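Local coordinates for ochratoxinase (Aspergillus niger, PDB 4C65) that hydrolyses the amide bond of the mycotoxin ochratoxin A to release ochratoxin alpha and L-phenylalanine, acting as a zinc-dependent carboxypeptidase of the amidohydrolase superfamily, at the interface of chains A and B. Numbering follows the deposited sequence. Chains: chain A/B, Ochratoxinase.

Contact 1: the interface of chains A and B. Residues chain A 169, 174, 190; chain B 158, 161-162, 167-168.
A:Pro169 pushes its ring against the first turns of helix 157-164 of chain B and is the main apolar plug of this patch in the homooctamer, burying 71 Å² of its surface. Its CB meets the CB methylene of B:Leu161 at 3.7 Å, the two side chains crossing at about a right angle, and lies near the CA of B:Gly158. The next ring carbon, CG, rests 3.8 Å from the thioether SD of B:Met167, while CD faces the amide ND2 of B:Asn168. The ring is thus enclosed by helix on one side and by the 167-168 loop on another.

Aromatic packing backs this plug from within chain A. CA of A:Pro169 sits 3.5 Å above the plane of the A:Trp174 indole, over its centre. With CG anti to the backbone N (chi1 179°), the indole carries its benzene half to chain B: CE3 approaches the backbone N of B:Gly158 at 3.5 Å, and CH2 touches CD2 of B:Leu161.

The aliphatic part of A:Arg190 slides past B:Leu161 in the opposite direction, CD lying 3.8 Å from the methyl CD2. Its guanidinium carbon CZ is 3.6 Å from the methyl CE of B:Met167, whose chain bends at chi2 and chi3 to bring SD to the proline and CE to the arginine.

A water bridges the subunits here, 2.9 Å from the carbonyl O of A:Pro169 and bonded as well to ND2 of B:Asn168.

In the fold, helix 185-198 of chain A supplies the arginine and a loop supplies proline and tryptophan; chain B answers with helix 157-164 and the loop after it.

Contact 2: the interface of chains A and B. Residues chain A 170-172; chain B 158-159.
The backbone carbonyl of A:Arg170 abuts CA of B:Gly158, at the start of helix 157-164, where two subunits of this octameric amidohydrolase-superfamily enzyme meet. This is the close-packed part: O of A:Arg170 lies 3.2 Å from CA of B:Gly158, main chain against main chain with no side chain between them. Beside it, one carboxylate oxygen of B:Glu159, OE2, reaches CA of A:Pro171 at 3.5 Å and stands farther from the ring carbon CB. The glutamate gets there with CG anti to its carbonyl carbon (chi1 -76°) and a bend at chi2, which turns the carboxylate towards the 170-172 loop.

The other carboxylate oxygen, OE1, serves the looser, water-mediated side. A water lies 2.8 Å from OE1 of B:Glu159 and 2.7 Å from the carbonyl O of A:Arg170, joining the two subunits; its link to the backbone N of B:Gly158 is weak.

The side chain of A:Arg170 turns back over its own loop. Its NH1 donates to the carbonyl O of A:Pro171 at 3.0 Å (159° at H), tilted 27° from that carbonyl plane, and to O of A:Gly172 at 3.2 Å, this time from well above the plane. Both acceptors lie close to the guanidinium plane, with CA of A:Gly172 at its edge, an arrangement that should restrain rotation of the group.

Contact 1: the interface of chains A and B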
ATOM      1  N   PRO A 169       8.873  -0.973   3.823  1.00 17.52           N
ATOM      2  CA  PRO A 169       9.778  -0.164   3.069  1.00 16.77           C
ATOM      3  C   PRO A 169       9.058   0.631   1.972  1.00 16.08           C
ATOM      4  O   PRO A 169       8.096   0.156   1.365  1.00 16.26           O
ATOM      5  CB  PRO A 169      10.764  -1.194   2.489  1.00 16.96           C
ATOM      6  CG  PRO A 169      10.060  -2.485   2.529  1.00 17.43           C
ATOM      7  CD  PRO A 169       9.217  -2.396   3.758  1.00 17.55           C
ATOM      8  N   TRP A 174      13.357   5.984   4.004  1.00 14.01           N
ATOM      9  CA  TRP A 174      12.881   5.023   4.989  1.00 14.30           C
ATOM     10  C   TRP A 174      14.075   4.460   5.733  1.00 14.07           C
ATOM     11  O   TRP A 174      15.118   4.222   5.134  1.00 14.31           O
ATOM     12  CB  TRP A 174      12.119   3.907   4.260  1.00 14.81           C
ATOM     13  CG  TRP A 174      11.564   2.799   5.107  1.00 15.02           C
ATOM     14  CD1 TRP A 174      10.387   2.798   5.797  1.00 15.37           C
ATOM     15  CD2 TRP A 174      12.159   1.524   5.333  1.00 15.30           C
ATOM     16  NE1 TRP A 174      10.212   1.606   6.432  1.00 15.50           N
ATOM     17  CE2 TRP A 174      11.284   0.798   6.164  1.00 15.39           C
ATOM     18  CE3 TRP A 174      13.328   0.922   4.898  1.00 15.23           C
ATOM     19  CZ2 TRP A 174      11.539  -0.483   6.554  1.00 15.48           C
ATOM     20  CZ3 TRP A 174      13.589  -0.366   5.297  1.00 15.60           C
ATOM     21  CH2 TRP A 174      12.703  -1.053   6.127  1.00 15.73           C
ATOM     22  N   ARG A 190      16.451  -5.921  12.363  1.00 13.36           N
ATOM     23  CA  ARG A 190      16.493  -4.955  11.271  1.00 13.21           C
ATOM     24  C   ARG A 190      16.814  -3.556  11.789  1.00 12.74           C
ATOM     25  O   ARG A 190      17.617  -2.838  11.179  1.00 12.83           O
ATOM     26  CB  ARG A 190      15.216  -4.966  10.434  1.00 13.30           C
ATOM     27  CG  ARG A 190      15.247  -3.846   9.385  1.00 13.36           C
ATOM     28  CD  ARG A 190      14.686  -4.227   8.030  1.00 13.36           C
ATOM     29  NE  ARG A 190      13.344  -4.767   8.123  1.00 13.42           N
ATOM     30  CZ  ARG A 190      12.969  -5.965   7.699  1.00 13.86           C
ATOM     31  NH1 ARG A 190      13.815  -6.815   7.148  1.00 14.08           N
ATOM     32  NH2 ARG A 190      11.716  -6.334   7.853  1.00 14.28           N
TER
ATOM     33  N   GLY B 158      14.509   2.036   1.750  1.00 13.90           N
ATOM     34  CA  GLY B 158      13.176   1.674   1.307  1.00 13.89           C
ATOM     35  C   GLY B 158      13.159   1.163  -0.127  1.00 13.95           C
ATOM     36  O   GLY B 158      12.425   0.222  -0.443  1.00 13.49           O
ATOM     37  N   LEU B 161      14.879  -2.483  -0.028  1.00 15.63           N
ATOM     38  CA  LEU B 161      14.019  -3.491   0.542  1.00 16.10           C
ATOM     39  C   LEU B 161      12.661  -3.604  -0.157  1.00 16.02           C
ATOM     40  O   LEU B 161      12.045  -4.678  -0.123  1.00 15.89           O
ATOM     41  CB  LEU B 161      13.823  -3.280   2.038  1.00 17.05           C
ATOM     42  CG  LEU B 161      14.866  -4.032   2.872  1.00 17.70           C
ATOM     43  CD1 LEU B 161      16.164  -3.223   3.021  1.00 18.32           C
ATOM     44  CD2 LEU B 161      14.281  -4.315   4.225  1.00 17.99           C
ATOM     45  N   GLY B 162      12.200  -2.526  -0.800  1.00 15.61           N
ATOM     46  CA  GLY B 162      11.025  -2.610  -1.651  1.00 15.20           C
ATOM     47  C   GLY B 162      11.282  -3.529  -2.833  1.00 14.61           C
ATOM     48  O   GLY B 162      10.419  -4.295  -3.220  1.00 13.81           O
ATOM     49  N   MET B 167       9.045  -9.148   2.477  1.00 17.85           N
ATOM     50  CA  MET B 167       7.736  -8.658   2.889  1.00 19.27           C
ATOM     51  C   MET B 167       7.075  -7.940   1.683  1.00 18.01           C
ATOM     52  O   MET B 167       7.720  -7.693   0.656  1.00 17.72           O
ATOM     53  CB  MET B 167       7.897  -7.659   4.046  1.00 21.14           C
ATOM     54  CG  MET B 167       8.472  -6.272   3.594  1.00 23.31           C
ATOM     55  SD  MET B 167      10.241  -6.259   3.128  1.00 25.02           S
ATOM     56  CE  MET B 167      10.978  -6.442   4.754  1.00 23.79           C
ATOM     57  N   ASN B 168       5.809  -7.572   1.845  1.00 17.27           N
ATOM     58  CA  ASN B 168       5.062  -6.775   0.852  1.00 16.93           C
ATOM     59  C   ASN B 168       5.026  -7.339  -0.554  1.00 15.21           C
ATOM     60  O   ASN B 168       5.533  -6.734  -1.482  1.00 14.75           O
ATOM     61  CB  ASN B 168       5.612  -5.360   0.768  1.00 18.84           C
ATOM     62  CG  ASN B 168       5.375  -4.550   1.997  1.00 20.73           C
ATOM     63  OD1 ASN B 168       4.602  -4.897   2.873  1.00 22.95           O
ATOM     64  ND2 ASN B 168       5.991  -3.388   2.005  1.00 23.58           N
TER
HETATM   65  O   HOH W   1       7.062  -2.239   0.012  1.00 20.37           O

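Contact 2: the interface of chains A and B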
ATOM      1  N   ARG A 170       9.556   1.827   1.694  1.00 14.97           N
ATOM      2  CA  ARG A 170       8.872   2.771   0.820  1.00 14.78           C
ATOM      3  C   ARG A 170       9.869   3.838   0.410  1.00 14.37           C
ATOM      4  O   ARG A 170      10.919   3.956   1.028  1.00 13.86           O
ATOM      5  CB  ARG A 170       7.741   3.437   1.599  1.00 14.79           C
ATOM      6  CG  ARG A 170       8.205   3.932   2.980  1.00 14.71           C
ATOM      7  CD  ARG A 170       7.337   5.047   3.549  1.00 14.87           C
ATOM      8  NE  ARG A 170       7.784   5.364   4.896  1.00 14.83           N
ATOM      9  CZ  ARG A 170       8.787   6.180   5.204  1.00 14.76           C
ATOM     10  NH1 ARG A 170       9.464   6.828   4.265  1.00 14.75           N
ATOM     11  NH2 ARG A 170       9.110   6.368   6.479  1.00 14.65           N
ATOM     12  N   PRO A 171       9.534   4.647  -0.599  1.00 14.35           N
ATOM     13  CA  PRO A 171      10.320   5.835  -0.860  1.00 14.27           C
ATOM     14  C   PRO A 171      10.306   6.785   0.335  1.00 14.19           C
ATOM     15  O   PRO A 171       9.466   6.645   1.231  1.00 14.03           O
ATOM     16  CB  PRO A 171       9.608   6.491  -2.047  1.00 14.75           C
ATOM     17  CG  PRO A 171       8.805   5.425  -2.681  1.00 15.03           C
ATOM     18  CD  PRO A 171       8.459   4.452  -1.586  1.00 14.89           C
ATOM     19  N   GLY A 172      11.247   7.718   0.359  1.00 14.24           N
ATOM     20  CA  GLY A 172      11.272   8.792   1.354  1.00 14.38           C
ATOM     21  C   GLY A 172      12.232   8.542   2.494  1.00 13.95           C
ATOM     22  O   GLY A 172      11.932   8.789   3.655  1.00 13.79           O
TER
ATOM     23  N   GLY B 158      14.509   2.036   1.750  1.00 13.90           N
ATOM     24  CA  GLY B 158      13.176   1.674   1.307  1.00 13.89           C
ATOM     25  C   GLY B 158      13.159   1.163  -0.127  1.00 13.95           C
ATOM     26  O   GLY B 158      12.425   0.222  -0.443  1.00 13.49           O
ATOM     27  N   GLU B 159      13.990   1.771  -0.972  1.00 14.48           N
ATOM     28  CA  GLU B 159      14.107   1.378  -2.360  1.00 14.80           C
ATOM     29  C   GLU B 159      14.689  -0.010  -2.472  1.00 14.62           C
ATOM     30  O   GLU B 159      14.184  -0.844  -3.226  1.00 14.74           O
ATOM     31  CB  GLU B 159      14.985   2.357  -3.151  1.00 15.33           C
ATOM     32  CG  GLU B 159      14.312   3.686  -3.493  1.00 15.84           C
ATOM     33  CD  GLU B 159      14.134   4.629  -2.309  1.00 16.31           C
ATOM     34  OE1 GLU B 159      14.654   4.323  -1.205  1.00 16.58           O
ATOM     35  OE2 GLU B 159      13.469   5.678  -2.476  1.00 16.74           O
TER
HETATM   36  O   HOH W   2      13.366   5.125   1.151  1.00 21.19           O

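Contact 1 and contact 2 are neighbouring parts of one interface, their C-alpha centres about 7 Å apart, and both use B:Gly158 in helix 157-164. On chain A, consecutive residues of the same loop pass from the apolar packing of contact 1 to the backbone and water contacts of contact 2, so one loop packs against the same helix through both patches, with B:Gly158 at their junction. The centre of contact 1 is about 19 Å from the active-site B:Lys204, and that of contact 2 about 22 Å from A:Lys204. Neither patch therefore touches these catalytic residues directly; their evident part is in joining subunits of the homooctamer.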